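Isocitrate dehydrogenase [NAD] subunit 1, mitochondrial (PDB 3BLX) forms, together with subunit 2, an allosteric octamer that oxidises isocitrate to 2-oxoglutarate with NAD+ in the citric acid cycle and also binds mitochondrial mRNA leaders. Local coordinates at residues R129-E133 with G134-G138; N94-L97 with R98-D102; V234-S237 with M238-T241. All blocks are in the same frame, centred on the assembly; numbering follows the deposited sequence.

Contact 1: residues R129-E133 with G134-G138; sequences RENTE and GEFSG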
ATOM      1  N   ARG E 129      -6.713   1.630  29.176  1.00 23.29           N
ATOM      2  CA  ARG E 129      -6.821   3.001  28.698  1.00 22.77           C
ATOM      3  C   ARG E 129      -6.335   3.202  27.246  1.00 26.76           C
ATOM      4  O   ARG E 129      -5.383   2.565  26.804  1.00 27.65           O
ATOM      5  CB  ARG E 129      -6.170   3.975  29.683  1.00 26.53           C
ATOM      6  CG  ARG E 129      -4.717   4.227  29.461  1.00 35.47           C
ATOM      7  CD  ARG E 129      -4.366   5.637  29.866  1.00 40.42           C
ATOM      8  NE  ARG E 129      -3.027   5.979  29.407  1.00 60.36           N
ATOM      9  CZ  ARG E 129      -1.927   5.684  30.091  1.00 71.75           C
ATOM     10  NH1 ARG E 129      -2.031   5.053  31.259  1.00 62.26           N
ATOM     11  NH2 ARG E 129      -0.727   6.016  29.615  1.00 65.44           N
ATOM     12  N   GLU E 130      -7.027   4.070  26.515  1.00 20.15           N
ATOM     13  CA  GLU E 130      -6.703   4.391  25.147  1.00 17.22           C
ATOM     14  C   GLU E 130      -5.414   5.190  25.119  1.00 24.26           C
ATOM     15  O   GLU E 130      -5.260   6.114  25.895  1.00 24.04           O
ATOM     16  CB  GLU E 130      -7.841   5.209  24.521  1.00 19.53           C
ATOM     17  CG  GLU E 130      -7.952   5.084  22.999  1.00 26.32           C
ATOM     18  CD  GLU E 130      -6.804   5.765  22.232  1.00 39.61           C
ATOM     19  OE1 GLU E 130      -6.425   6.908  22.600  1.00 30.37           O
ATOM     20  OE2 GLU E 130      -6.291   5.146  21.258  1.00 36.69           O
ATOM     21  N   ASN E 131      -4.504   4.847  24.203  1.00 21.28           N
ATOM     22  CA  ASN E 131      -3.145   5.386  24.249  1.00 24.71           C
ATOM     23  C   ASN E 131      -2.654   6.180  23.006  1.00 27.67           C
ATOM     24  O   ASN E 131      -1.458   6.452  22.873  1.00 29.22           O
ATOM     25  CB  ASN E 131      -2.162   4.242  24.606  1.00 23.92           C
ATOM     26  CG  ASN E 131      -0.741   4.732  24.871  1.00 33.54           C
ATOM     27  OD1 ASN E 131      -0.498   5.614  25.710  1.00 30.15           O
ATOM     28  ND2 ASN E 131       0.210   4.155  24.152  1.00 19.81           N
ATOM     29  N   THR E 132      -3.546   6.581  22.108  1.00 22.49           N
ATOM     30  CA  THR E 132      -3.056   7.263  20.911  1.00 32.45           C
ATOM     31  C   THR E 132      -3.688   8.624  20.624  1.00 32.99           C
ATOM     32  O   THR E 132      -3.254   9.330  19.718  1.00 33.23           O
ATOM     33  CB  THR E 132      -3.164   6.372  19.638  1.00 36.65           C
ATOM     34  OG1 THR E 132      -4.516   5.942  19.446  1.00 27.74           O
ATOM     35  CG2 THR E 132      -2.286   5.161  19.754  1.00 27.13           C
ATOM     36  N   GLU E 133      -4.677   8.989  21.431  1.00 30.40           N
ATOM     37  CA  GLU E 133      -5.555  10.118  21.147  1.00 34.37           C
ATOM     38  C   GLU E 133      -5.762  10.928  22.422  1.00 37.22           C
ATOM     39  O   GLU E 133      -5.138  10.649  23.427  1.00 40.32           O
ATOM     40  CB  GLU E 133      -6.903   9.553  20.756  1.00 25.48           C
ATOM     41  CG  GLU E 133      -7.541  10.195  19.630  1.00 39.12           C
ATOM     42  CD  GLU E 133      -8.722   9.369  19.152  1.00 63.05           C
ATOM     43  OE1 GLU E 133      -8.856   9.230  17.915  1.00 68.82           O
ATOM     44  OE2 GLU E 133      -9.493   8.837  20.008  1.00 37.82           O
ATOM     45  N   GLY E 134      -6.679  11.892  22.388  1.00 43.12           N
ATOM     46  CA  GLY E 134      -6.941  12.737  23.533  1.00 28.33           C
ATOM     47  C   GLY E 134      -5.689  13.460  23.990  1.00 35.00           C
ATOM     48  O   GLY E 134      -5.094  14.242  23.242  1.00 41.60           O
ATOM     49  N   GLU E 135      -5.299  13.175  25.225  1.00 30.79           N
ATOM     50  CA  GLU E 135      -4.104  13.744  25.836  1.00 44.42           C
ATOM     51  C   GLU E 135      -2.853  13.570  24.964  1.00 37.95           C
ATOM     52  O   GLU E 135      -1.999  14.448  24.904  1.00 42.49           O
ATOM     53  CB  GLU E 135      -3.884  13.118  27.223  1.00 49.55           C
ATOM     54  CG  GLU E 135      -2.758  13.748  28.026  1.00 78.18           C
ATOM     55  CD  GLU E 135      -2.809  13.415  29.516  1.00 94.08           C
ATOM     56  OE1 GLU E 135      -3.923  13.291  30.080  1.00 82.84           O
ATOM     57  OE2 GLU E 135      -1.719  13.302  30.124  1.00103.39           O
ATOM     58  N   PHE E 136      -2.767  12.449  24.257  1.00 31.95           N
ATOM     59  CA  PHE E 136      -1.556  12.082  23.540  1.00 32.31           C
ATOM     60  C   PHE E 136      -1.449  12.531  22.079  1.00 36.58           C
ATOM     61  O   PHE E 136      -0.473  12.181  21.409  1.00 38.53           O
ATOM     62  CB  PHE E 136      -1.349  10.579  23.608  1.00 28.64           C
ATOM     63  CG  PHE E 136      -1.290  10.060  24.998  1.00 34.78           C
ATOM     64  CD1 PHE E 136      -2.204   9.121  25.432  1.00 30.87           C
ATOM     65  CD2 PHE E 136      -0.322  10.525  25.891  1.00 28.29           C
ATOM     66  CE1 PHE E 136      -2.141   8.648  26.742  1.00 43.91           C
ATOM     67  CE2 PHE E 136      -0.268  10.062  27.190  1.00 29.07           C
ATOM     68  CZ  PHE E 136      -1.164   9.123  27.618  1.00 25.29           C
ATOM     69  N   SER E 137      -2.419  13.306  21.588  1.00 35.64           N
ATOM     70  CA  SER E 137      -2.380  13.802  20.206  1.00 34.32           C
ATOM     71  C   SER E 137      -2.915  15.234  20.060  1.00 41.84           C
ATOM     72  O   SER E 137      -3.311  15.673  18.977  1.00 43.62           O
ATOM     73  CB  SER E 137      -3.149  12.861  19.261  1.00 32.39           C
ATOM     74  OG  SER E 137      -4.563  13.014  19.387  1.00 51.79           O
ATOM     75  N   GLY E 138      -2.932  15.986  21.139  1.00 28.97           N
ATOM     76  CA  GLY E 138      -3.463  17.331  21.006  1.00 66.63           C
ATOM     77  C   GLY E 138      -2.717  18.321  20.107  1.00 51.60           C
ATOM     78  O   GLY E 138      -1.959  17.976  19.198  1.00 32.11           O
TER
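Phe136 turns its ring back toward the residues that precede the turn, its CE1-CZ side meeting them, with CE1 3.6 Å from Asn131 OD1 and CZ 3.7 Å from Arg129 NH2. The guanidinium and ring planes are 35° apart, with Arg129 NE meeting the ring at its edge, in plane. With CG of Asn131 anti to the backbone N (chi1 -172°), the amide carries OD1 round to the ring, while ND2 bonds to Ile103 O. The turn itself is closed by Phe136 N donating to Glu133 O (3.1 Å); Gly134, with positive phi, and Glu135 take the corners of a near type II' turn. Glu133 O also accepts a bond from Ser237 OG. Just beyond, Ser137 CB packs 3.6 Å from Thr132 O. The second shell is the carboxylate of Glu130, which gathers the chain leaving strand 124-130: OE1 accepts Thr132 N (2.9 Å) from above its plane, and OE2 accepts Thr132 OG1 (2.7 Å) on its syn lone pair. Arg98 makes a cation-pi contact with Phe136 and bonds through NE to Asn131 O. Ring, amide and two arginines thus meet at a strand end, consistent with the substrate-binding role inferred for Arg98 and Arg129 in the isocitrate and isopropylmalate dehydrogenase family.

Contact 2: residues N94-L97 with R98-D102; sequences NVAL and RKQLD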
ATOM      1  N   ASN E  94       7.961   6.767  24.785  1.00 20.40           N
ATOM      2  CA  ASN E  94       6.527   6.539  24.780  1.00 20.23           C
ATOM      3  C   ASN E  94       5.824   7.119  23.547  1.00 28.13           C
ATOM      4  O   ASN E  94       4.855   6.551  23.062  1.00 37.64           O
ATOM      5  CB  ASN E  94       5.893   7.081  26.051  1.00 28.99           C
ATOM      6  CG  ASN E  94       6.242   6.273  27.272  1.00 40.78           C
ATOM      7  OD1 ASN E  94       6.221   5.047  27.257  1.00 50.82           O
ATOM      8  ND2 ASN E  94       6.552   6.960  28.348  1.00 53.04           N
ATOM      9  N   VAL E  95       6.288   8.246  23.027  1.00 18.20           N
ATOM     10  CA  VAL E  95       5.595   8.778  21.895  1.00 27.64           C
ATOM     11  C   VAL E  95       5.995   7.963  20.683  1.00 30.38           C
ATOM     12  O   VAL E  95       5.171   7.688  19.817  1.00 34.73           O
ATOM     13  CB  VAL E  95       5.740  10.347  21.692  1.00 32.36           C
ATOM     14  CG1 VAL E  95       6.065  11.046  22.968  1.00 18.41           C
ATOM     15  CG2 VAL E  95       6.741  10.690  20.630  1.00 36.32           C
ATOM     16  N   ALA E  96       7.250   7.532  20.637  1.00 22.71           N
ATOM     17  CA  ALA E  96       7.696   6.678  19.540  1.00 24.92           C
ATOM     18  C   ALA E  96       6.893   5.377  19.468  1.00 28.79           C
ATOM     19  O   ALA E  96       6.457   4.971  18.397  1.00 34.40           O
ATOM     20  CB  ALA E  96       9.157   6.407  19.659  1.00 20.27           C
ATOM     21  N   LEU E  97       6.694   4.740  20.614  1.00 21.76           N
ATOM     22  CA  LEU E  97       5.914   3.514  20.689  1.00 29.23           C
ATOM     23  C   LEU E  97       4.486   3.749  20.251  1.00 26.57           C
ATOM     24  O   LEU E  97       3.839   2.884  19.689  1.00 34.63           O
ATOM     25  CB  LEU E  97       5.909   2.949  22.114  1.00 26.70           C
ATOM     26  CG  LEU E  97       7.014   1.958  22.494  1.00 35.27           C
ATOM     27  CD1 LEU E  97       8.246   2.161  21.681  1.00 12.58           C
ATOM     28  CD2 LEU E  97       7.320   2.098  23.960  1.00 33.38           C
ATOM     29  N   ARG E  98       3.986   4.938  20.504  1.00 23.46           N
ATOM     30  CA  ARG E  98       2.603   5.225  20.195  1.00 26.16           C
ATOM     31  C   ARG E  98       2.431   5.722  18.739  1.00 23.92           C
ATOM     32  O   ARG E  98       1.506   5.322  18.053  1.00 34.39           O
ATOM     33  CB  ARG E  98       2.050   6.171  21.266  1.00 20.60           C
ATOM     34  CG  ARG E  98       1.242   7.315  20.763  1.00 30.71           C
ATOM     35  CD  ARG E  98       1.132   8.418  21.789  1.00 31.88           C
ATOM     36  NE  ARG E  98       0.910   7.899  23.133  1.00 30.17           N
ATOM     37  CZ  ARG E  98       1.625   8.270  24.192  1.00 31.82           C
ATOM     38  NH1 ARG E  98       2.584   9.175  24.067  1.00 28.18           N
ATOM     39  NH2 ARG E  98       1.370   7.740  25.375  1.00 20.63           N
ATOM     40  N   LYS E  99       3.340   6.564  18.258  1.00 27.00           N
ATOM     41  CA  LYS E  99       3.252   7.083  16.879  1.00 40.87           C
ATOM     42  C   LYS E  99       3.792   6.121  15.829  1.00 38.41           C
ATOM     43  O   LYS E  99       3.198   5.986  14.778  1.00 34.89           O
ATOM     44  CB  LYS E  99       3.983   8.428  16.694  1.00 36.54           C
ATOM     45  CG  LYS E  99       3.706   9.511  17.722  1.00 44.42           C
ATOM     46  CD  LYS E  99       2.353  10.157  17.592  1.00 44.43           C
ATOM     47  CE  LYS E  99       2.196  11.317  18.597  1.00 51.69           C
ATOM     48  NZ  LYS E  99       0.765  11.649  18.871  1.00 44.03           N
ATOM     49  N   GLN E 100       4.927   5.485  16.100  1.00 33.36           N
ATOM     50  CA  GLN E 100       5.538   4.610  15.110  1.00 34.56           C
ATOM     51  C   GLN E 100       5.031   3.178  15.172  1.00 41.17           C
ATOM     52  O   GLN E 100       4.908   2.529  14.144  1.00 49.77           O
ATOM     53  CB  GLN E 100       7.058   4.621  15.217  1.00 25.25           C
ATOM     54  CG  GLN E 100       7.687   5.933  14.845  1.00 33.15           C
ATOM     55  CD  GLN E 100       9.190   5.872  14.894  1.00 53.10           C
ATOM     56  OE1 GLN E 100       9.811   5.126  14.135  1.00 48.28           O
ATOM     57  NE2 GLN E 100       9.791   6.659  15.795  1.00 38.70           N
ATOM     58  N   LEU E 101       4.734   2.675  16.364  1.00 33.02           N
ATOM     59  CA  LEU E 101       4.327   1.277  16.460  1.00 25.85           C
ATOM     60  C   LEU E 101       2.825   1.143  16.632  1.00 30.44           C
ATOM     61  O   LEU E 101       2.292   0.048  16.633  1.00 26.26           O
ATOM     62  CB  LEU E 101       5.037   0.594  17.612  1.00 25.30           C
ATOM     63  CG  LEU E 101       6.539   0.520  17.513  1.00 30.60           C
ATOM     64  CD1 LEU E 101       6.987  -0.392  18.629  1.00 29.17           C
ATOM     65  CD2 LEU E 101       6.947  -0.005  16.123  1.00 25.80           C
ATOM     66  N   ASP E 102       2.143   2.267  16.786  1.00 27.22           N
ATOM     67  CA  ASP E 102       0.694   2.269  16.969  1.00 27.70           C
ATOM     68  C   ASP E 102       0.230   1.354  18.116  1.00 27.54           C
ATOM     69  O   ASP E 102      -0.732   0.607  17.998  1.00 27.00           O
ATOM     70  CB  ASP E 102      -0.022   1.939  15.655  1.00 25.18           C
ATOM     71  CG  ASP E 102      -1.489   2.406  15.641  1.00 54.09           C
ATOM     72  OD1 ASP E 102      -1.850   3.364  16.378  1.00 43.09           O
ATOM     73  OD2 ASP E 102      -2.293   1.813  14.879  1.00 57.87           O
TER
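Lys99 N donates to Val95 O at 2.7 Å, one of a run of i to i+4 bonds joining residues 94-97 to 98-102. Gln100 N donates to Ala96 O at 2.8 Å. Arg98 N reaches Asn94 O at 3.1 Å and shares a weak second bond with Val95 O. The last of the run, Leu101 N to Leu97 O, is long and weak, and Asp102 then leaves helical geometry with a positive phi of 53°.

Among the side chains, Arg98 bends at chi3 (-42°), which lays its guanidinium back along the helix so that Asn94 O sits over one face, 3.6 Å from the plane and offset toward the rim. NH1 also comes within 4.1 Å of Val95 CG1. Beyond the helix, NH1 bonds to Gly89 O while NE is held by Asn131 O; the carbonyl oxygens of Asn94 and Gly89 lie close to the group and would be expected to favour its positive charge. Leu97 and Leu101 run side by side, pointing the same way, with their CD1 atoms 4.2 Å apart. Gln100 NE2 lies 3.9 Å from Ala96 CB on the flank where both residues touch Val67 of helix 60-73. Asp102 OD2 forms a salt bridge with Arg161, and Lys99 NZ bonds to Phe136 O. These residues belong to the C-terminal part of helix 92-99 and the chain leaving it, which probably present Arg98 to the substrate site, as in related dehydrogenases.

Contact 3: residues V234-S237 with M238-T241; sequences VTPS and MYGT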
ATOM      1  N   VAL E 234     -12.708   0.729  31.086  1.00 25.65           N
ATOM      2  CA  VAL E 234     -12.148   1.259  29.834  1.00 20.51           C
ATOM      3  C   VAL E 234     -12.286   2.767  29.816  1.00 26.79           C
ATOM      4  O   VAL E 234     -13.383   3.276  29.980  1.00 28.11           O
ATOM      5  CB  VAL E 234     -12.920   0.793  28.618  1.00 23.28           C
ATOM      6  CG1 VAL E 234     -12.019   0.836  27.407  1.00 24.84           C
ATOM      7  CG2 VAL E 234     -13.452  -0.590  28.836  1.00 34.34           C
ATOM      8  N   THR E 235     -11.189   3.486  29.618  1.00 22.17           N
ATOM      9  CA  THR E 235     -11.245   4.938  29.665  1.00 25.52           C
ATOM     10  C   THR E 235     -10.346   5.561  28.620  1.00 25.39           C
ATOM     11  O   THR E 235      -9.399   4.940  28.151  1.00 21.24           O
ATOM     12  CB  THR E 235     -10.806   5.478  31.035  1.00 32.09           C
ATOM     13  OG1 THR E 235      -9.393   5.344  31.171  1.00 36.42           O
ATOM     14  CG2 THR E 235     -11.437   4.677  32.141  1.00 50.88           C
ATOM     15  N   PRO E 236     -10.658   6.800  28.238  1.00 25.98           N
ATOM     16  CA  PRO E 236      -9.796   7.620  27.392  1.00 27.82           C
ATOM     17  C   PRO E 236      -8.450   7.834  28.081  1.00 33.25           C
ATOM     18  O   PRO E 236      -8.285   7.562  29.269  1.00 25.96           O
ATOM     19  CB  PRO E 236     -10.551   8.949  27.317  1.00 29.17           C
ATOM     20  CG  PRO E 236     -11.971   8.598  27.588  1.00 27.52           C
ATOM     21  CD  PRO E 236     -11.918   7.482  28.574  1.00 33.70           C
ATOM     22  N   SER E 237      -7.490   8.329  27.326  1.00 30.75           N
ATOM     23  CA  SER E 237      -6.191   8.666  27.875  1.00 35.70           C
ATOM     24  C   SER E 237      -6.246   9.470  29.193  1.00 44.14           C
ATOM     25  O   SER E 237      -5.559   9.128  30.157  1.00 47.51           O
ATOM     26  CB  SER E 237      -5.403   9.449  26.830  1.00 45.39           C
ATOM     27  OG  SER E 237      -6.218  10.468  26.241  1.00 55.16           O
ATOM     28  N   MET E 238      -7.053  10.534  29.222  1.00 42.55           N
ATOM     29  CA  MET E 238      -6.976  11.534  30.293  1.00 40.22           C
ATOM     30  C   MET E 238      -7.391  11.056  31.688  1.00 47.29           C
ATOM     31  O   MET E 238      -6.935  11.609  32.679  1.00 52.23           O
ATOM     32  CB  MET E 238      -7.705  12.831  29.918  1.00 51.08           C
ATOM     33  CG  MET E 238      -8.961  12.655  29.087  1.00 51.53           C
ATOM     34  SD  MET E 238      -8.671  12.468  27.291  1.00 82.85           S
ATOM     35  CE  MET E 238     -10.355  12.339  26.696  1.00 38.22           C
ATOM     36  N   TYR E 239      -8.233  10.031  31.771  1.00 35.73           N
ATOM     37  CA  TYR E 239      -8.719   9.585  33.071  1.00 27.89           C
ATOM     38  C   TYR E 239      -8.049   8.302  33.556  1.00 36.65           C
ATOM     39  O   TYR E 239      -8.272   7.846  34.669  1.00 45.70           O
ATOM     40  CB  TYR E 239     -10.236   9.370  33.041  1.00 19.96           C
ATOM     41  CG  TYR E 239     -11.006  10.462  32.330  1.00 38.21           C
ATOM     42  CD1 TYR E 239     -10.749  11.811  32.590  1.00 30.16           C
ATOM     43  CD2 TYR E 239     -11.997  10.147  31.402  1.00 32.50           C
ATOM     44  CE1 TYR E 239     -11.450  12.812  31.943  1.00 32.90           C
ATOM     45  CE2 TYR E 239     -12.696  11.132  30.745  1.00 37.84           C
ATOM     46  CZ  TYR E 239     -12.423  12.468  31.016  1.00 49.12           C
ATOM     47  OH  TYR E 239     -13.122  13.454  30.351  1.00 46.01           O
ATOM     48  N   GLY E 240      -7.239   7.702  32.718  1.00 34.25           N
ATOM     49  CA  GLY E 240      -6.714   6.404  33.047  1.00 38.13           C
ATOM     50  C   GLY E 240      -5.596   6.495  34.054  1.00 38.51           C
ATOM     51  O   GLY E 240      -5.419   5.601  34.871  1.00 33.19           O
ATOM     52  N   THR E 241      -4.821   7.568  33.973  1.00 39.54           N
ATOM     53  CA  THR E 241      -3.760   7.800  34.930  1.00 39.32           C
ATOM     54  C   THR E 241      -4.336   7.950  36.346  1.00 52.13           C
ATOM     55  O   THR E 241      -3.814   7.354  37.299  1.00 47.24           O
ATOM     56  CB  THR E 241      -2.949   9.034  34.548  1.00 60.15           C
ATOM     57  OG1 THR E 241      -1.729   8.611  33.920  1.00 87.88           O
ATOM     58  CG2 THR E 241      -2.614   9.880  35.776  1.00 55.60           C
TER
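Thr235 holds OG1 between its backbone N and its carbonyl carbon (chi1 73°), which sets the hydroxyl against the first turn of the helix, 3.4 Å from Gly240 CA. Three residues further on, the bend of Met238 at chi2 (-83°) turns its methyl back onto the proline ring, with CE 3.5 Å from Pro236 CB. The Thr235 hydroxyl also donates to Pro236 O, OG1 to O 3.1 Å, tilted 24° from the carbonyl plane. Tyr239 comes to the proline from another direction: its CD2 lies 3.9 Å from Pro236 CD, the ring and the pyrrolidine crossing obliquely. Met238 CG rests over one face of the Tyr239 ring, 3.8 Å above its plane and offset toward the rim, so proline, methionine and tyrosine form a continuous apolar patch. This is a strand-to-helix connection of an alpha/beta domain, in which strand 232-235, parallel to strands 124-130 and 177-182 on its two sides, passes through a single proline into helix 237-251. Gly240 N makes a weak bond to Ser237 O, at 3.4 Å. Replacing Thr235 by a valine would probably leave Pro236 O without its hydroxyl donor and the bend between strand and helix less firmly fixed. Ser237 OG bonds to Glu135 N in the neighbouring loop. Tyr239 OH bonds to Asp191 OD2, and its side chain touches Lys183, inferred by similarity to be critical for catalysis; the same tyrosine packs on Ile249 of subunit 2, a neighbouring chain.

How the contacts relate
From the N terminus the chain passes first through contact 2, at the end of helix 92-99, then contact 1, after strand 124-130, and last contact 3, where strand 232-235 enters helix 237-251. Each closes only a short turn, and the three follow in series without nesting or crossing. Contact 1 is the middle piece, its centre about 11 Å from that of contact 2 and about 9 Å from that of contact 3. Contacts 2 and 3 do not touch, their nearest atoms being about 7 Å apart. Phe136 bridges the gap, packing on Arg98 and on Ser237, while neighbouring strands 124-130 and 232-235 join contacts 1 and 3 through Glu130 N and Thr235 O.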